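Local coordinates for dihydrodipicolinate synthase (Bacteroides thetaiotaomicron, PDB 4XKY) that condenses pyruvate with aspartate semialdehyde through a Schiff-base intermediate, the first committed step of the diaminopimelate route to lysine, at the interface of chains A and B and the interface of chains C and A. Coordinates in Å, arbitrary orientation; residue numbers count along the deposited sequence, not the author numbering. Chains: chain A/B, Dihydrodipicolinate synthase; chain C, Dihydrodipicolinate synthase.

Contact 1: the interface of chains A and B. Residues chain A 52-53, 109, 279-280; chain B 83, 109-110.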
# COMPACT_ATOMS: atom_id res chain seq x y z
N GLN A 52 21.08 -7.46 -3.68
CA GLN A 52 20.17 -8.57 -3.42
C GLN A 52 20.03 -9.56 -4.57
O GLN A 52 19.79 -10.75 -4.36
CB GLN A 52 18.79 -8.01 -3.10
CG GLN A 52 18.16 -7.22 -4.24
CD GLN A 52 16.89 -6.52 -3.82
OE1 GLN A 52 15.97 -7.15 -3.30
NE2 GLN A 52 16.82 -5.21 -4.05
N SER A 53 20.17 -9.04 -5.80
CA SER A 53 20.12 -9.84 -7.03
C SER A 53 21.36 -10.65 -7.29
O SER A 53 21.33 -11.55 -8.11
CB SER A 53 19.93 -8.92 -8.23
OG SER A 53 18.66 -8.34 -8.16
N TYR A 109 13.52 -6.50 4.15
CA TYR A 109 12.25 -6.06 3.52
C TYR A 109 10.98 -6.61 4.20
O TYR A 109 10.00 -5.90 4.38
CB TYR A 109 12.23 -6.37 1.99
CG TYR A 109 11.85 -7.79 1.62
CD1 TYR A 109 10.52 -8.17 1.42
CD2 TYR A 109 12.84 -8.77 1.48
CE1 TYR A 109 10.18 -9.48 1.08
CE2 TYR A 109 12.51 -10.08 1.15
CZ TYR A 109 11.19 -10.43 0.95
OH TYR A 109 10.90 -11.74 0.62
N PRO A 279 17.09 -11.22 -12.71
CA PRO A 279 16.05 -11.34 -13.74
C PRO A 279 15.85 -10.12 -14.69
O PRO A 279 15.04 -10.18 -15.62
CB PRO A 279 14.79 -11.53 -12.90
CG PRO A 279 15.06 -10.67 -11.69
CD PRO A 279 16.52 -10.91 -11.39
N PHE A 280 16.57 -9.03 -14.43
CA PHE A 280 16.54 -7.86 -15.29
C PHE A 280 17.57 -8.02 -16.42
O PHE A 280 18.37 -8.97 -16.40
CB PHE A 280 16.87 -6.61 -14.49
CG PHE A 280 15.85 -6.26 -13.44
CD1 PHE A 280 14.58 -5.82 -13.80
CD2 PHE A 280 16.17 -6.31 -12.08
CE1 PHE A 280 13.64 -5.46 -12.83
CE2 PHE A 280 15.24 -5.96 -11.10
CZ PHE A 280 13.98 -5.54 -11.48
N THR B 83 16.12 -14.02 -3.77
CA THR B 83 16.42 -12.77 -4.46
C THR B 83 17.48 -12.94 -5.59
O THR B 83 17.45 -12.19 -6.57
CB THR B 83 16.80 -11.63 -3.46
OG1 THR B 83 17.97 -11.97 -2.70
CG2 THR B 83 15.64 -11.38 -2.48
N TYR B 109 10.68 -10.66 -4.98
CA TYR B 109 9.72 -9.61 -4.57
C TYR B 109 9.82 -8.35 -5.43
O TYR B 109 8.81 -7.85 -5.94
CB TYR B 109 9.82 -9.30 -3.05
CG TYR B 109 11.05 -8.55 -2.56
CD1 TYR B 109 11.04 -7.16 -2.37
CD2 TYR B 109 12.23 -9.24 -2.26
CE1 TYR B 109 12.17 -6.49 -1.93
CE2 TYR B 109 13.37 -8.58 -1.81
CZ TYR B 109 13.34 -7.20 -1.65
OH TYR B 109 14.49 -6.57 -1.20
N TYR B 110 11.05 -7.89 -5.63
CA TYR B 110 11.33 -6.64 -6.35
C TYR B 110 11.09 -6.69 -7.87
O TYR B 110 11.40 -5.72 -8.56
CB TYR B 110 12.80 -6.22 -6.10
CG TYR B 110 13.82 -7.26 -6.54
CD1 TYR B 110 14.31 -7.30 -7.84
CD2 TYR B 110 14.27 -8.24 -5.64
CE1 TYR B 110 15.22 -8.26 -8.24
CE2 TYR B 110 15.19 -9.21 -6.03
CZ TYR B 110 15.66 -9.22 -7.33
OH TYR B 110 16.56 -10.18 -7.72
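B:Tyr109 lays one ring face against the ring of A:Tyr109, its two-fold mate, in a stack with centroids 3.7 Å apart and planes 14° off parallel. The rings are offset toward their rims and the side chains run in opposite directions. At its outer end the phenol OH of B:Tyr109 meets the amide oxygen OE1 of A:Gln52 at 2.6 Å, a hydrogen bond with the tyrosine as donor. B:Tyr110 comes up to the other face of B:Tyr109 with its edge, so that ring is held from both sides.

B:Tyr110 is the family tyrosine that each subunit passes across the tight-dimer interface toward its neighbour's active site, and here its hydroxyl OH is gripped twice. It accepts from A:Ser53 OG at 2.8 Å and donates to its own chain's B:Thr83 O at 2.5 Å, in the carbonyl plane. Together these bonds should fix the phenol's direction. A:Phe280 CE2 touches the rim of this ring at CD1, while the extended side chain of A:Gln52 passes along the CD2 side. Behind it, B:Thr83 OG1 donates to A:Gln52 O at 2.7 Å, from 32° off the carbonyl plane; chi1 of 62° turns this hydroxyl to chain A and helps set the glutamine backbone.

In this DapA-type (beta/alpha) barrel, the tyrosine pair lies in the loop between strand 102-105 and helix 115-125, and B:Thr83 in the loop between strand 76-79 and helix 85-97, facing the short 3-10 helix 51-53 of chain A.

Contact 2: the interface of chains C and A. Residues chain C 229, 231; chain A 201, 229, 231.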
# COMPACT_ATOMS: atom_id res chain seq x y z
N ALA C 229 17.44 34.06 0.52
CA ALA C 229 18.60 33.27 0.92
C ALA C 229 19.36 33.92 2.09
O ALA C 229 20.59 33.89 2.15
CB ALA C 229 19.52 33.05 -0.28
N MET C 231 20.48 33.02 5.10
CA MET C 231 20.66 31.69 5.65
C MET C 231 20.61 31.61 7.18
O MET C 231 20.03 30.68 7.72
CB MET C 231 21.95 31.07 5.11
CG MET C 231 21.92 30.76 3.61
SD MET C 231 20.45 29.86 3.00
CE MET C 231 20.53 28.36 3.96
N LEU A 201 21.78 22.43 1.98
CA LEU A 201 21.53 23.84 2.39
C LEU A 201 21.04 23.95 3.83
O LEU A 201 21.38 24.90 4.54
CB LEU A 201 20.50 24.50 1.48
CG LEU A 201 21.06 25.03 0.17
CD1 LEU A 201 19.97 25.26 -0.87
CD2 LEU A 201 21.81 26.31 0.41
N ALA A 229 26.13 27.96 0.38
CA ALA A 229 24.99 28.75 -0.10
C ALA A 229 25.38 29.76 -1.19
O ALA A 229 25.03 30.94 -1.12
CB ALA A 229 24.30 29.47 1.06
N MET A 231 24.10 30.51 -4.17
CA MET A 231 22.78 30.20 -4.70
C MET A 231 22.72 30.18 -6.22
O MET A 231 21.93 29.43 -6.77
CB MET A 231 21.73 31.16 -4.11
CG MET A 231 21.58 31.02 -2.60
SD MET A 231 21.27 29.31 -2.08
CE MET A 231 19.85 28.90 -3.08
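The starts of two equivalent helices, 231-247 in chain C and 231-248 in chain A, meet here together with the short turns that lead into them, forming a small apolar part of the tetramer's C-A interface. The exchange is reciprocal. C:Ala229 CB rests 3.7 Å from CG of A:Met231, and A:Ala229 CB lies 3.7 Å from CG of C:Met231, so each alanine methyl meets the middle of the opposite methionine and not its end.

Both alanines have positive phi, which puts them in the left-handed region and lets the chain turn sharply before the helix begins. Both methionines place CG beside the backbone N, anti to the carbonyl carbon (chi1 -67° in C:Met231), and then bend alike at chi2 and chi3. The folded shape brings the CG methylenes forward to the alanines while the thioether turns away from them. With one-carbon side chains opposite, the turns can come close, and the contacts made by these side chains are apolar packing.

C:Met231 buries more surface than its counterpart, 45 Å² against 23 Å². Its terminal methyl CE also meets the end of helix 196-201 in chain A, 3.6 Å from the backbone O of A:Leu201.

Contact 3: the interface of chains C and A. Residues chain C 170-171, 174; chain A 168, 170, 192, 194-195, 198.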
# COMPACT_ATOMS: atom_id res chain seq x y z
N THR C 170 10.01 15.40 -2.02
CA THR C 170 10.66 16.52 -2.70
C THR C 170 11.45 16.14 -3.94
O THR C 170 11.79 17.01 -4.72
CB THR C 170 11.55 17.35 -1.74
OG1 THR C 170 12.12 16.48 -0.76
CG2 THR C 170 10.71 18.41 -1.06
N VAL C 171 11.72 14.86 -4.13
CA VAL C 171 12.23 14.39 -5.41
C VAL C 171 11.16 14.66 -6.46
O VAL C 171 11.42 15.23 -7.52
CB VAL C 171 12.52 12.87 -5.39
CG1 VAL C 171 12.79 12.34 -6.80
CG2 VAL C 171 13.69 12.59 -4.48
N GLN C 174 10.62 18.49 -7.11
CA GLN C 174 11.70 19.03 -7.93
C GLN C 174 11.54 18.57 -9.39
O GLN C 174 11.82 19.34 -10.31
CB GLN C 174 13.07 18.61 -7.38
CG GLN C 174 13.48 19.28 -6.09
CD GLN C 174 13.60 20.78 -6.26
OE1 GLN C 174 14.24 21.24 -7.21
NE2 GLN C 174 12.99 21.55 -5.38
N ALA A 168 12.49 9.77 -0.19
CA ALA A 168 12.49 11.06 -0.79
C ALA A 168 11.59 11.95 0.05
O ALA A 168 11.17 12.99 -0.43
CB ALA A 168 11.96 10.95 -2.20
N THR A 170 11.11 14.60 2.68
CA THR A 170 11.97 15.56 3.35
C THR A 170 11.35 16.12 4.63
O THR A 170 12.07 16.65 5.47
CB THR A 170 12.49 16.68 2.41
OG1 THR A 170 11.45 17.18 1.58
CG2 THR A 170 13.57 16.14 1.53
N PRO A 192 18.69 10.17 -2.49
CA PRO A 192 18.24 10.64 -3.81
C PRO A 192 18.88 11.97 -4.17
O PRO A 192 18.83 12.94 -3.41
CB PRO A 192 16.72 10.77 -3.64
CG PRO A 192 16.38 9.95 -2.46
CD PRO A 192 17.57 10.00 -1.55
N GLU A 194 18.28 14.29 -6.36
CA GLU A 194 17.42 15.42 -6.70
C GLU A 194 17.17 16.37 -5.51
O GLU A 194 16.82 17.54 -5.71
CB GLU A 194 16.07 14.90 -7.23
CG GLU A 194 16.15 14.09 -8.53
CD GLU A 194 16.39 12.59 -8.32
OE1 GLU A 194 16.56 12.14 -7.16
OE2 GLU A 194 16.39 11.85 -9.34
N ILE A 195 17.32 15.85 -4.29
CA ILE A 195 17.09 16.60 -3.06
C ILE A 195 18.38 16.82 -2.23
O ILE A 195 18.31 17.30 -1.08
CB ILE A 195 16.01 15.93 -2.18
CG1 ILE A 195 16.28 14.44 -1.95
CG2 ILE A 195 14.63 16.08 -2.81
CD1 ILE A 195 15.52 13.86 -0.78
N GLU A 198 19.06 20.85 -1.64
CA GLU A 198 18.18 21.51 -0.68
C GLU A 198 18.42 20.97 0.72
O GLU A 198 18.29 21.71 1.67
CB GLU A 198 16.70 21.42 -1.05
CG GLU A 198 16.03 20.08 -0.86
CD GLU A 198 14.69 19.98 -1.57
OE1 GLU A 198 13.67 19.84 -0.88
OE2 GLU A 198 14.65 20.04 -2.81
O HOH W 1 11.79 20.84 -2.92
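C:Thr170 and A:Thr170 point their side chains at each other tip to tip, and their hydroxyls OG1 share a hydrogen bond of undecided direction at 2.5 Å, tight and doubtful in its details. They open the equivalent helices 170-180 of two DapA-family subunits, so the pair marks where two copies of the barrel meet in the tetramer. The backbone N of C:Thr170 adds a bond to A:Ala168 O, 3.1 Å long and nearly in line with the carbonyl (172° at the oxygen).

C:Val171 straddles the neighbouring surface with its two branches. CG2 presses on A:Ala168 CB at 3.3 Å, tighter than usual packing, and its side chain crosses A:Pro192 at about a right angle. CG1, anti to the backbone N at chi1 169°, goes the other way to lie beside the carboxyl carbon CD of A:Glu194, at 3.9 Å. A:Ile195 packs against the same turn, its CG2 3.5 Å from CB of C:Thr170.

A:Glu198 stretches out beyond CG and slides past C:Gln174 in the opposite direction, its carboxylate nearly perpendicular (87°) to the amide. They are joined through a water, 2.8 Å from C:Gln174 NE2 and 3.0 Å from A:Glu198 OE1. Putting an alanine at A:Glu198 would probably cut the water's link to chain A, so that the C:Gln174 amide is no longer tied across, and open a gap beside the methyl of C:Thr170. That methyl, CG2, lies against OE1 of the same carboxylate.

Chain A takes part in all three contacts, using different surfaces of one barrel. Contact 1 joins it to chain B, whereas contact 2 and contact 3 both belong to its interface with chain C, their C-alpha centres about 16 Å apart. Helix 196-201 of chain A serves both of those, through A:Glu198 and A:Leu201. Contact 1 lies about 25 Å from contact 3 and 40 Å from contact 2. Contact 1 and contact 3 are centred within about 16 Å of A:Lys164, the Schiff-base lysine, so assembly may help to steady the catalytic region; contact 2, centred about 23 Å from A:Lys164, looks more purely structural.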